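Myosin-2 (Saccharomyces cerevisiae, PDB 6IXO) carries organelles and other cargo along actin cables for segregation in dividing yeast cells, gripping receptor proteins with the globular tail domain described here. Local coordinates at residues R15-T20 / W66-T71. Numbering follows the deposited sequence.
Sequences RLLEDT and WRFGLT
Glu18 and Leu70 bring the two backbones nearest each other, their CA atoms 7.2 Å apart, where the last turn of helix 6-18 meets the bend linking helix 53-67 to helix 71-90. No hydrogen bond joins the two segments; side-chain packing connects them. Helix 53-67 closes in a Schellman motif, with Gly69 N bonded to Trp66 O at 2.7 Å and Leu70 N reaching back to the carbonyl one residue before Trp66. Gly69 is the C-prime residue of that motif, and its positive phi of 64° suits glycine, which has no CB to strain the turn. Leu70 follows as the centre of an inverse gamma turn and as N-cap of helix 71-90, its side chain turned back toward helix 6-18.

The contact itself is apolar. Leu70 CD1 lies 3.6 Å from Leu17 CB and also brushes the backbone of Glu18, 4.0 Å from its N. Leu17 CD1 comes to 4.0 Å from Phe68 CD2, the two side chains crossing at about a right angle and the methyl meeting the ring obliquely. Its CG stands opposite the carbonyl carbon (chi1 -64°), which carries the branch out toward Phe68 while CB remains against Leu70. Leucine suits both buried positions, since its methyls pack on apolar neighbours and bring no polar atom to satisfy; Leu17 also packs on Ile408 of helix 403-415. Phe68 is doubly used, since its CZ sits 4.0 Å above the centre of the Arg67 guanidinium plane. Glu18, partly exposed, directs its carboxylate to Arg15: OE1 takes a bond from Arg15 NH1 (2.8 Å) through the syn lone pair, nearly within the guanidinium plane, an i to i+3 salt bridge along the helix.

This is a helix end packed against a Schellman-terminated turn, joining the first helix of this tail fragment, 6-18, to the connection between helices 53-67 and 71-90 at one end of the elongated, all-helical cargo-binding tail.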
ATOM      1  N   ARG A  15      -0.007 -11.387 -38.888  1.00 51.11           N
ATOM      2  CA  ARG A  15       0.402 -10.062 -39.336  1.00 53.42           C
ATOM      3  C   ARG A  15       0.134  -8.999 -38.281  1.00 53.37           C
ATOM      4  O   ARG A  15       0.888  -8.027 -38.171  1.00 58.51           O
ATOM      5  CB  ARG A  15      -0.315  -9.680 -40.623  1.00 56.50           C
ATOM      6  CG  ARG A  15      -0.087 -10.648 -41.770  1.00 75.16           C
ATOM      7  CD  ARG A  15       1.404 -10.918 -41.983  1.00 91.68           C
ATOM      8  NE  ARG A  15       1.674 -11.616 -43.248  1.00105.98           N
ATOM      9  CZ  ARG A  15       2.892 -11.858 -43.732  1.00105.60           C
ATOM     10  NH1 ARG A  15       3.969 -11.460 -43.058  1.00105.75           N
ATOM     11  NH2 ARG A  15       3.033 -12.493 -44.891  1.00104.57           N
ATOM     12  N   LEU A  16      -0.941  -9.145 -37.516  1.00 49.60           N
ATOM     13  CA  LEU A  16      -1.180  -8.134 -36.443  1.00 51.32           C
ATOM     14  C   LEU A  16      -0.101  -8.229 -35.380  1.00 50.87           C
ATOM     15  O   LEU A  16       0.368  -7.225 -34.850  1.00 50.90           O
ATOM     16  CB  LEU A  16      -2.563  -8.304 -35.816  1.00 44.78           C
ATOM     17  CG  LEU A  16      -3.701  -7.876 -36.756  1.00 54.09           C
ATOM     18  CD1 LEU A  16      -5.036  -8.482 -36.352  1.00 50.66           C
ATOM     19  CD2 LEU A  16      -3.807  -6.338 -36.839  1.00 53.75           C
ATOM     20  N   LEU A  17       0.314  -9.449 -35.067  1.00 52.69           N
ATOM     21  CA  LEU A  17       1.220  -9.634 -33.939  1.00 54.34           C
ATOM     22  C   LEU A  17       2.678  -9.319 -34.299  1.00 60.06           C
ATOM     23  O   LEU A  17       3.425  -8.822 -33.456  1.00 60.28           O
ATOM     24  CB  LEU A  17       1.086 -11.048 -33.394  1.00 52.08           C
ATOM     25  CG  LEU A  17      -0.303 -11.321 -32.808  1.00 52.02           C
ATOM     26  CD1 LEU A  17      -0.597 -12.826 -32.707  1.00 53.48           C
ATOM     27  CD2 LEU A  17      -0.457 -10.669 -31.446  1.00 48.55           C
ATOM     28  N   GLU A  18       3.079  -9.569 -35.547  1.00 59.23           N
ATOM     29  CA  GLU A  18       4.464  -9.297 -35.944  1.00 67.14           C
ATOM     30  C   GLU A  18       4.715  -7.792 -36.112  1.00 70.32           C
ATOM     31  O   GLU A  18       5.857  -7.341 -36.085  1.00 68.28           O
ATOM     32  CB  GLU A  18       4.828 -10.067 -37.240  1.00 58.76           C
ATOM     33  CG  GLU A  18       4.824  -9.268 -38.542  1.00 64.50           C
ATOM     34  CD  GLU A  18       4.993 -10.184 -39.785  1.00100.20           C
ATOM     35  OE1 GLU A  18       4.465  -9.861 -40.874  1.00 98.12           O
ATOM     36  OE2 GLU A  18       5.659 -11.238 -39.675  1.00102.19           O
ATOM     37  N   ASP A  19       3.651  -7.015 -36.280  1.00 71.68           N
ATOM     38  CA  ASP A  19       3.791  -5.572 -36.459  1.00 67.52           C
ATOM     39  C   ASP A  19       3.883  -4.875 -35.098  1.00 64.42           C
ATOM     40  O   ASP A  19       2.995  -4.097 -34.715  1.00 58.41           O
ATOM     41  CB  ASP A  19       2.622  -5.013 -37.270  1.00 65.37           C
ATOM     42  CG  ASP A  19       2.867  -3.590 -37.750  1.00 71.43           C
ATOM     43  OD1 ASP A  19       3.858  -2.966 -37.308  1.00 78.23           O
ATOM     44  OD2 ASP A  19       2.055  -3.085 -38.561  1.00 71.56           O
ATOM     45  N   THR A  20       4.954  -5.157 -34.362  1.00 62.04           N
ATOM     46  CA  THR A  20       5.089  -4.601 -33.009  1.00 63.50           C
ATOM     47  C   THR A  20       5.180  -3.078 -32.963  1.00 55.73           C
ATOM     48  O   THR A  20       4.860  -2.492 -31.939  1.00 52.77           O
ATOM     49  CB  THR A  20       6.323  -5.156 -32.262  1.00 69.32           C
ATOM     50  OG1 THR A  20       7.467  -5.121 -33.123  1.00 74.77           O
ATOM     51  CG2 THR A  20       6.074  -6.571 -31.796  1.00 72.04           C
ATOM     52  N   TRP A  66       3.346 -16.166 -28.279  1.00 50.21           N
ATOM     53  CA  TRP A  66       4.008 -17.445 -28.011  1.00 49.79           C
ATOM     54  C   TRP A  66       3.487 -18.557 -28.903  1.00 53.17           C
ATOM     55  O   TRP A  66       4.275 -19.310 -29.465  1.00 53.95           O
ATOM     56  CB  TRP A  66       3.846 -17.851 -26.558  1.00 48.30           C
ATOM     57  CG  TRP A  66       4.636 -16.995 -25.666  1.00 48.09           C
ATOM     58  CD1 TRP A  66       5.675 -16.178 -26.012  1.00 49.08           C
ATOM     59  CD2 TRP A  66       4.449 -16.841 -24.264  1.00 44.62           C
ATOM     60  NE1 TRP A  66       6.149 -15.534 -24.905  1.00 45.72           N
ATOM     61  CE2 TRP A  66       5.416 -15.924 -23.816  1.00 42.63           C
ATOM     62  CE3 TRP A  66       3.567 -17.405 -23.343  1.00 40.89           C
ATOM     63  CZ2 TRP A  66       5.531 -15.557 -22.492  1.00 43.55           C
ATOM     64  CZ3 TRP A  66       3.661 -17.017 -22.017  1.00 40.06           C
ATOM     65  CH2 TRP A  66       4.646 -16.106 -21.602  1.00 45.66           C
ATOM     66  N   ARG A  67       2.167 -18.662 -29.017  1.00 52.95           N
ATOM     67  CA  ARG A  67       1.543 -19.679 -29.865  1.00 52.43           C
ATOM     68  C   ARG A  67       2.087 -19.663 -31.295  1.00 51.81           C
ATOM     69  O   ARG A  67       2.226 -20.713 -31.947  1.00 52.46           O
ATOM     70  CB  ARG A  67       0.032 -19.466 -29.869  1.00 54.18           C
ATOM     71  CG  ARG A  67      -0.721 -20.308 -30.865  1.00 60.59           C
ATOM     72  CD  ARG A  67      -2.065 -19.693 -31.129  1.00 65.00           C
ATOM     73  NE  ARG A  67      -2.750 -20.440 -32.169  1.00 75.61           N
ATOM     74  CZ  ARG A  67      -3.836 -20.020 -32.800  1.00 82.01           C
ATOM     75  NH1 ARG A  67      -4.365 -18.839 -32.491  1.00 80.45           N
ATOM     76  NH2 ARG A  67      -4.382 -20.786 -33.742  1.00 89.00           N
ATOM     77  N   PHE A  68       2.375 -18.478 -31.808  1.00 50.73           N
ATOM     78  CA  PHE A  68       2.887 -18.360 -33.169  1.00 55.40           C
ATOM     79  C   PHE A  68       4.410 -18.349 -33.171  1.00 55.22           C
ATOM     80  O   PHE A  68       5.016 -18.128 -34.196  1.00 55.04           O
ATOM     81  CB  PHE A  68       2.347 -17.095 -33.840  1.00 55.87           C
ATOM     82  CG  PHE A  68       0.927 -17.227 -34.328  1.00 58.31           C
ATOM     83  CD1 PHE A  68       0.644 -17.930 -35.486  1.00 61.25           C
ATOM     84  CD2 PHE A  68      -0.126 -16.643 -33.628  1.00 57.29           C
ATOM     85  CE1 PHE A  68      -0.657 -18.060 -35.952  1.00 60.80           C
ATOM     86  CE2 PHE A  68      -1.439 -16.774 -34.082  1.00 56.80           C
ATOM     87  CZ  PHE A  68      -1.699 -17.481 -35.255  1.00 58.96           C
ATOM     88  N   GLY A  69       5.017 -18.592 -32.011  1.00 57.89           N
ATOM     89  CA  GLY A  69       6.464 -18.586 -31.888  1.00 57.38           C
ATOM     90  C   GLY A  69       7.104 -17.235 -32.163  1.00 59.32           C
ATOM     91  O   GLY A  69       8.261 -17.154 -32.575  1.00 55.09           O
ATOM     92  N   LEU A  70       6.365 -16.153 -31.926  1.00 55.10           N
ATOM     93  CA  LEU A  70       6.943 -14.822 -32.088  1.00 60.00           C
ATOM     94  C   LEU A  70       7.623 -14.446 -30.782  1.00 73.65           C
ATOM     95  O   LEU A  70       7.249 -13.467 -30.111  1.00 67.37           O
ATOM     96  CB  LEU A  70       5.879 -13.805 -32.471  1.00 54.03           C
ATOM     97  CG  LEU A  70       5.186 -14.051 -33.816  1.00 56.97           C
ATOM     98  CD1 LEU A  70       4.038 -13.069 -33.963  1.00 56.56           C
ATOM     99  CD2 LEU A  70       6.172 -13.887 -34.957  1.00 58.49           C
ATOM    100  N   THR A  71       8.617 -15.248 -30.415  1.00 78.11           N
ATOM    101  CA  THR A  71       9.255 -15.125 -29.113  1.00 74.73           C
ATOM    102  C   THR A  71      10.040 -13.807 -29.028  1.00 74.11           C
ATOM    103  O   THR A  71      10.024 -13.146 -27.997  1.00 71.24           O
ATOM    104  CB  THR A  71      10.144 -16.361 -28.831  1.00 69.90           C
ATOM    105  OG1 THR A  71      10.837 -16.720 -30.025  1.00 67.32           O
ATOM    106  CG2 THR A  71       9.267 -17.560 -28.440  1.00 64.33           C
TER